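Local coordinates for phosphotriesterase homology protein (Escherichia coli, PDB 1BF6), which hydrolyses phosphorylated glyceryl acetates, as well as aromatic acetates and propionates, with the help of two zinc ions held in one subunit, at residues Thr156-Thr162 against Val183-Lys189; Tyr204-Ile210 against Arg236-Asp242. Residues are numbered along the deposited sequence.

Contact 1. Residues Thr156-Thr162 against Val183-Lys189; sequences THTSFST and VGHCDLK. With ZN (zinc ion), chain D; SO4 (sulfate ion), chain E.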
loop_
_atom_site.group_PDB
_atom_site.type_symbol
_atom_site.label_atom_id
_atom_site.label_comp_id
_atom_site.label_asym_id
_atom_site.label_seq_id
_atom_site.Cartn_x
_atom_site.Cartn_y
_atom_site.Cartn_z
ATOM N N THR A 156 -6.129 1.488 -1.162
ATOM C CA THR A 156 -6.806 0.255 -1.557
ATOM C C THR A 156 -5.990 -0.890 -2.176
ATOM O O THR A 156 -4.813 -0.735 -2.492
ATOM C CB THR A 156 -7.957 0.576 -2.540
ATOM O OG1 THR A 156 -7.430 0.713 -3.864
ATOM C CG2 THR A 156 -8.687 1.886 -2.144
ATOM N N HIS A 157 -6.666 -2.029 -2.351
ATOM C CA HIS A 157 -6.122 -3.234 -2.992
ATOM C C HIS A 157 -7.051 -3.564 -4.152
ATOM O O HIS A 157 -8.255 -3.758 -3.941
ATOM C CB HIS A 157 -6.117 -4.451 -2.030
ATOM C CG HIS A 157 -6.019 -5.797 -2.715
ATOM N ND1 HIS A 157 -4.893 -6.582 -2.609
ATOM C CD2 HIS A 157 -6.964 -6.480 -3.409
ATOM C CE1 HIS A 157 -5.172 -7.712 -3.231
ATOM N NE2 HIS A 157 -6.412 -7.702 -3.733
ATOM N N THR A 158 -6.535 -3.546 -5.377
ATOM C CA THR A 158 -7.348 -3.967 -6.504
ATOM C C THR A 158 -6.780 -5.347 -6.845
ATOM O O THR A 158 -5.560 -5.551 -6.808
ATOM C CB THR A 158 -7.283 -3.041 -7.766
ATOM O OG1 THR A 158 -5.940 -2.948 -8.260
ATOM C CG2 THR A 158 -7.854 -1.659 -7.468
ATOM N N SER A 159 -7.670 -6.307 -7.053
ATOM C CA SER A 159 -7.267 -7.669 -7.398
ATOM C C SER A 159 -6.958 -7.736 -8.886
ATOM O O SER A 159 -7.842 -7.586 -9.731
ATOM C CB SER A 159 -8.364 -8.659 -7.008
ATOM O OG SER A 159 -8.336 -8.882 -5.612
ATOM N N PHE A 160 -5.681 -7.934 -9.200
ATOM C CA PHE A 160 -5.232 -7.995 -10.585
ATOM C C PHE A 160 -5.644 -6.768 -11.392
ATOM O O PHE A 160 -6.083 -6.869 -12.541
ATOM C CB PHE A 160 -5.664 -9.312 -11.235
ATOM C CG PHE A 160 -5.044 -10.506 -10.575
ATOM C CD1 PHE A 160 -3.675 -10.746 -10.710
ATOM C CD2 PHE A 160 -5.793 -11.324 -9.735
ATOM C CE1 PHE A 160 -3.053 -11.776 -10.016
ATOM C CE2 PHE A 160 -5.186 -12.364 -9.029
ATOM C CZ PHE A 160 -3.810 -12.590 -9.169
ATOM N N SER A 161 -5.492 -5.609 -10.748
ATOM C CA SER A 161 -5.795 -4.308 -11.344
ATOM C C SER A 161 -7.233 -4.112 -11.813
ATOM O O SER A 161 -7.478 -3.375 -12.769
ATOM C CB SER A 161 -4.812 -4.022 -12.492
ATOM O OG SER A 161 -3.476 -4.132 -12.028
ATOM N N THR A 162 -8.184 -4.761 -11.135
ATOM C CA THR A 162 -9.602 -4.638 -11.504
ATOM C C THR A 162 -10.401 -3.865 -10.450
ATOM O O THR A 162 -10.016 -3.828 -9.286
ATOM C CB THR A 162 -10.308 -6.023 -11.648
ATOM O OG1 THR A 162 -10.338 -6.681 -10.371
ATOM C CG2 THR A 162 -9.593 -6.897 -12.664
ATOM N N VAL A 183 -5.145 4.270 -5.183
ATOM C CA VAL A 183 -5.534 2.946 -5.685
ATOM C C VAL A 183 -4.342 1.991 -5.853
ATOM O O VAL A 183 -3.464 2.215 -6.692
ATOM C CB VAL A 183 -6.295 3.072 -7.026
ATOM C CG1 VAL A 183 -6.737 1.705 -7.526
ATOM C CG2 VAL A 183 -7.514 3.973 -6.855
ATOM N N GLY A 184 -4.343 0.919 -5.063
ATOM C CA GLY A 184 -3.254 -0.047 -5.097
ATOM C C GLY A 184 -3.303 -1.060 -6.221
ATOM O O GLY A 184 -4.372 -1.389 -6.739
ATOM N N HIS A 185 -2.121 -1.551 -6.605
ATOM C CA HIS A 185 -1.964 -2.555 -7.658
ATOM C C HIS A 185 -2.545 -2.224 -9.018
ATOM O O HIS A 185 -3.255 -3.037 -9.605
ATOM C CB HIS A 185 -2.533 -3.903 -7.210
ATOM C CG HIS A 185 -2.261 -4.223 -5.784
ATOM N ND1 HIS A 185 -1.088 -3.922 -5.132
ATOM C CD2 HIS A 185 -3.074 -4.769 -4.850
ATOM C CE1 HIS A 185 -1.230 -4.263 -3.867
ATOM N NE2 HIS A 185 -2.422 -4.777 -3.683
ATOM N N CYS A 186 -2.239 -1.043 -9.546
ATOM C CA CYS A 186 -2.750 -0.678 -10.865
ATOM C C CYS A 186 -1.832 -1.193 -11.968
ATOM O O CYS A 186 -2.142 -1.053 -13.151
ATOM C CB CYS A 186 -2.859 0.843 -10.999
ATOM S SG CYS A 186 -4.027 1.622 -9.869
ATOM N N ASP A 187 -0.744 -1.842 -11.559
ATOM C CA ASP A 187 0.282 -2.332 -12.483
ATOM C C ASP A 187 0.424 -3.861 -12.639
ATOM O O ASP A 187 1.537 -4.385 -12.653
ATOM C CB ASP A 187 1.632 -1.718 -12.070
ATOM C CG ASP A 187 2.097 -2.185 -10.688
ATOM O OD1 ASP A 187 1.251 -2.630 -9.871
ATOM O OD2 ASP A 187 3.317 -2.112 -10.397
ATOM N N LEU A 188 -0.693 -4.570 -12.783
ATOM C CA LEU A 188 -0.651 -6.025 -12.969
ATOM C C LEU A 188 -1.150 -6.458 -14.354
ATOM O O LEU A 188 -1.268 -7.646 -14.650
ATOM C CB LEU A 188 -1.408 -6.739 -11.843
ATOM C CG LEU A 188 -0.655 -6.755 -10.512
ATOM C CD1 LEU A 188 -1.562 -7.158 -9.353
ATOM C CD2 LEU A 188 0.530 -7.689 -10.628
ATOM N N LYS A 189 -1.393 -5.475 -15.216
ATOM C CA LYS A 189 -1.851 -5.699 -16.585
ATOM C C LYS A 189 -1.800 -4.359 -17.324
ATOM O O LYS A 189 -1.545 -3.320 -16.702
ATOM C CB LYS A 189 -3.289 -6.236 -16.600
ATOM C CG LYS A 189 -4.325 -5.231 -16.138
ATOM C CD LYS A 189 -5.721 -5.724 -16.400
ATOM C CE LYS A 189 -6.740 -4.800 -15.775
ATOM N NZ LYS A 189 -8.107 -5.339 -15.955
HETATM ZN ZN ZN D . -2.892 -5.830 -1.836
HETATM S S SO4 E . -11.429 -3.908 -14.865
HETATM O O1 SO4 E . -11.611 -5.217 -15.487
HETATM O O2 SO4 E . -12.211 -3.846 -13.552
HETATM O O3 SO4 E . -9.943 -3.610 -14.524
HETATM O O4 SO4 E . -11.884 -2.827 -15.846
#

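Contact 2. Residues Tyr204-Ile210 against Arg236-Asp242; sequences YVQFDTI and RVMLSMD. With ZN (zinc ion), chain C.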
loop_
_atom_site.group_PDB
_atom_site.type_symbol
_atom_site.label_atom_id
_atom_site.label_comp_id
_atom_site.label_asym_id
_atom_site.label_seq_id
_atom_site.Cartn_x
_atom_site.Cartn_y
_atom_site.Cartn_z
ATOM N N TYR A 204 -4.989 9.115 -6.579
ATOM C CA TYR A 204 -3.581 8.753 -6.809
ATOM C C TYR A 204 -3.604 7.271 -7.199
ATOM O O TYR A 204 -4.536 6.532 -6.830
ATOM C CB TYR A 204 -2.735 8.909 -5.556
ATOM C CG TYR A 204 -2.337 10.330 -5.239
ATOM C CD1 TYR A 204 -3.262 11.234 -4.724
ATOM C CD2 TYR A 204 -1.012 10.758 -5.407
ATOM C CE1 TYR A 204 -2.889 12.528 -4.377
ATOM C CE2 TYR A 204 -0.619 12.053 -5.061
ATOM C CZ TYR A 204 -1.568 12.936 -4.545
ATOM O OH TYR A 204 -1.206 14.217 -4.190
ATOM N N VAL A 205 -2.625 6.856 -7.998
ATOM C CA VAL A 205 -2.509 5.467 -8.445
ATOM C C VAL A 205 -1.139 4.910 -8.046
ATOM O O VAL A 205 -0.165 5.659 -7.902
ATOM C CB VAL A 205 -2.716 5.320 -9.974
ATOM C CG1 VAL A 205 -4.166 5.651 -10.350
ATOM C CG2 VAL A 205 -1.728 6.222 -10.746
ATOM N N GLN A 206 -1.080 3.596 -7.836
ATOM C CA GLN A 206 0.163 2.958 -7.439
ATOM C C GLN A 206 0.650 1.820 -8.324
ATOM O O GLN A 206 -0.131 0.997 -8.795
ATOM C CB GLN A 206 0.060 2.454 -6.010
ATOM C CG GLN A 206 0.013 3.562 -5.001
ATOM C CD GLN A 206 -0.268 3.086 -3.606
ATOM O OE1 GLN A 206 -0.328 1.872 -3.322
ATOM N NE2 GLN A 206 -0.467 4.042 -2.712
ATOM N N PHE A 207 1.949 1.870 -8.628
ATOM C CA PHE A 207 2.637 0.829 -9.379
ATOM C C PHE A 207 3.421 0.232 -8.212
ATOM O O PHE A 207 4.568 0.617 -7.939
ATOM C CB PHE A 207 3.583 1.426 -10.442
ATOM C CG PHE A 207 2.879 1.929 -11.689
ATOM C CD1 PHE A 207 1.850 2.878 -11.610
ATOM C CD2 PHE A 207 3.249 1.459 -12.952
ATOM C CE1 PHE A 207 1.204 3.343 -12.768
ATOM C CE2 PHE A 207 2.611 1.917 -14.111
ATOM C CZ PHE A 207 1.583 2.863 -14.020
ATOM N N ASP A 208 2.752 -0.649 -7.468
ATOM C CA ASP A 208 3.329 -1.263 -6.265
ATOM C C ASP A 208 3.621 -2.765 -6.311
ATOM O O ASP A 208 3.822 -3.379 -5.256
ATOM C CB ASP A 208 2.441 -0.971 -5.043
ATOM C CG ASP A 208 0.978 -1.322 -5.281
ATOM O OD1 ASP A 208 0.691 -2.219 -6.099
ATOM O OD2 ASP A 208 0.104 -0.663 -4.671
ATOM N N THR A 209 3.603 -3.352 -7.503
ATOM C CA THR A 209 3.906 -4.776 -7.648
ATOM C C THR A 209 5.212 -4.938 -8.454
ATOM O O THR A 209 5.428 -5.946 -9.145
ATOM C CB THR A 209 2.747 -5.555 -8.308
ATOM O OG1 THR A 209 2.453 -5.012 -9.601
ATOM C CG2 THR A 209 1.477 -5.495 -7.428
ATOM N N ILE A 210 6.065 -3.919 -8.359
ATOM C CA ILE A 210 7.355 -3.908 -9.044
ATOM C C ILE A 210 8.153 -5.142 -8.636
ATOM O O ILE A 210 8.273 -5.436 -7.447
ATOM C CB ILE A 210 8.134 -2.625 -8.689
ATOM C CG1 ILE A 210 7.502 -1.424 -9.407
ATOM C CG2 ILE A 210 9.617 -2.762 -9.052
ATOM C CD1 ILE A 210 7.841 -0.078 -8.771
ATOM N N ARG A 236 0.697 12.160 -9.607
ATOM C CA ARG A 236 -0.388 11.322 -9.077
ATOM C C ARG A 236 0.006 9.845 -8.964
ATOM O O ARG A 236 -0.821 9.004 -8.604
ATOM C CB ARG A 236 -1.655 11.454 -9.935
ATOM C CG ARG A 236 -2.410 12.761 -9.732
ATOM C CD ARG A 236 -2.773 12.962 -8.270
ATOM N NE ARG A 236 -3.466 14.232 -8.071
ATOM C CZ ARG A 236 -2.884 15.367 -7.685
ATOM N NH1 ARG A 236 -1.580 15.418 -7.433
ATOM N NH2 ARG A 236 -3.602 16.482 -7.619
ATOM N N VAL A 237 1.285 9.553 -9.218
ATOM C CA VAL A 237 1.813 8.187 -9.187
ATOM C C VAL A 237 2.769 7.919 -8.029
ATOM O O VAL A 237 3.665 8.725 -7.746
ATOM C CB VAL A 237 2.562 7.850 -10.513
ATOM C CG1 VAL A 237 3.116 6.427 -10.475
ATOM C CG2 VAL A 237 1.647 8.005 -11.691
ATOM N N MET A 238 2.537 6.809 -7.326
ATOM C CA MET A 238 3.407 6.384 -6.241
ATOM C C MET A 238 3.878 4.947 -6.531
ATOM O O MET A 238 3.256 4.236 -7.336
ATOM C CB MET A 238 2.748 6.555 -4.876
ATOM C CG MET A 238 2.518 8.038 -4.551
ATOM S SD MET A 238 2.074 8.392 -2.856
ATOM C CE MET A 238 0.395 7.765 -2.823
ATOM N N LEU A 239 4.981 4.545 -5.897
ATOM C CA LEU A 239 5.608 3.246 -6.166
ATOM C C LEU A 239 5.913 2.387 -4.952
ATOM O O LEU A 239 6.105 2.898 -3.850
ATOM C CB LEU A 239 6.947 3.486 -6.899
ATOM C CG LEU A 239 6.994 4.448 -8.098
ATOM C CD1 LEU A 239 8.453 4.667 -8.518
ATOM C CD2 LEU A 239 6.193 3.921 -9.260
ATOM N N SER A 240 6.008 1.071 -5.192
ATOM C CA SER A 240 6.351 0.098 -4.155
ATOM C C SER A 240 6.571 -1.323 -4.717
ATOM O O SER A 240 6.418 -1.554 -5.918
ATOM C CB SER A 240 5.296 0.078 -3.035
ATOM O OG SER A 240 5.901 0.370 -1.780
ATOM N N MET A 241 6.929 -2.249 -3.827
ATOM C CA MET A 241 7.197 -3.656 -4.166
ATOM C C MET A 241 6.101 -4.616 -3.663
ATOM O O MET A 241 5.940 -5.733 -4.179
ATOM C CB MET A 241 8.518 -4.094 -3.511
ATOM C CG MET A 241 9.739 -3.234 -3.838
ATOM S SD MET A 241 10.132 -3.324 -5.554
ATOM C CE MET A 241 10.661 -5.029 -5.661
ATOM N N ASP A 242 5.372 -4.185 -2.633
ATOM C CA ASP A 242 4.340 -5.010 -1.997
ATOM C C ASP A 242 4.929 -6.371 -1.569
ATOM O O ASP A 242 4.405 -7.428 -1.964
ATOM C CB ASP A 242 3.135 -5.224 -2.919
ATOM C CG ASP A 242 1.973 -5.917 -2.216
ATOM O OD1 ASP A 242 1.946 -5.924 -0.964
ATOM O OD2 ASP A 242 1.115 -6.466 -2.915
HETATM ZN ZN ZN C . -0.189 -5.664 0.136
HETATM O O HOH W 1 7.480 -7.308 -5.504
#

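Contact 1. Residues Thr156-Thr162 against Val183-Lys189
A zinc ion fastens these two segments at their inner end. H157 ND1 lies 2.3 Å and H185 NE2 2.2 Å from ZN (chain D), and E124 is a further ligand. The shared metal brings H157 ND1 within 3.2 Å of H185 NE2, and the rings meet as an offset edge-to-face pair, the edge of H185 toward the face of H157, centroids 4.8 Å apart and planes at 87°. Each imidazole spends one nitrogen on zinc and keeps the other for orientation: H157 NE2 donates to S159 OG at 2.9 Å, while H185 ND1 pairs with D208.

Short hydroxyl side chains tie down the loop. T158 OG1 donates to G184 O at 2.7 Å. S161 points toward the other segment, and its OG both donates to H185 O at 2.7 Å and accepts from L188 N at 2.9 Å, a double role suited to a small hydroxyl amid backbone groups. At G184 a CB would clash with T156 O, so glycine fits where the chains run close.

Packing surrounds this polar core. T158 CG2 rests 3.5 Å from V183 CG1, and L188 CD1 reaches 4.0 Å from F160 CA. At the outer end the extended K189 passes S161, its CE 3.4 Å from S161 O, and NZ donates at 2.9 Å to O3 of a sulfate probably from the crystallisation liquor. Metal ligands at and just beyond the C-terminal ends of parallel strands 154-157 and 181-183 are characteristic of the binuclear metal site of TIM-barrel metallo-dependent hydrolases, including the phosphotriesterase family.

Contact 2. Residues Tyr204-Ile210 against Arg236-Asp242
V237, F207 and L239 form the apolar centre of two parallel neighbours in the TIM barrel, strands 204-207 and 237-239, joined by helix 218-230 in a beta-alpha-beta unit. F207 CD1 lies 3.9 Å from V237 CG1, F207 CB 3.8 Å from L239 CD2, and V205 CG2 3.9 Å from V237 CG2. These branched and aromatic side chains share one face of the sheet, where F207 and V237 also meet the helix. Q206 and M238 occupy the other face. Further along, I210 CG2 packs 3.6 Å from M241 SD, and helix 259-270 adds L260 to both residues.

Between the two faces, the backbone follows the alternating pattern of parallel strands. V205 N donates to R236 O at 2.9 Å, M238 N to V205 O at 3.0 Å, F207 N to M238 O at 3.0 Å and S240 N to F207 O at 3.1 Å. The strand axes approach to 4.7 Å at 33°. Past the strands the regular pattern is lost: a weak bond runs from I210 N, not T209 N, to S240 O (3.4 Å).

At the N-terminal end R236 lays its aliphatic part over Y204: CD sits 3.7 Å from the ring centroid, a CH-pi contact that suits a long side chain beside a broad ring. The opposite end is polar. S240 OG bonds to E12, and one water donates to I210 O at 2.8 Å and M241 O at 2.6 Å. Beyond it the anionic carboxylate of D242 suits a zinc ligand: beside H11, H13 and E124, its OD1 lies 2.4 Å from the zinc ion of chain C.

Overall arrangement
From the N terminus, contact 1 comes first: it closes the excursion from strand 154-157 through helix 164-173 to the loop after strand 181-183. Contact 2 opens only after that, and spans helix 218-230 to bring strand 237-239 beside strand 204-207. The two closures are therefore in series, neither nested nor crossed, with helix 192-200 between them. They nevertheless touch, because strand 204-207 also pairs with strand 181-183 in the same parallel sheet. Probable hydrogen bonds join H185 ND1 to D208 OD1 at 2.6 Å and D187 OD1 to T209 OG1 at 2.7 Å, linking the loop that carries zinc ligand H185 to that after strand 204-207, which supplies no ligand but buttresses this histidine.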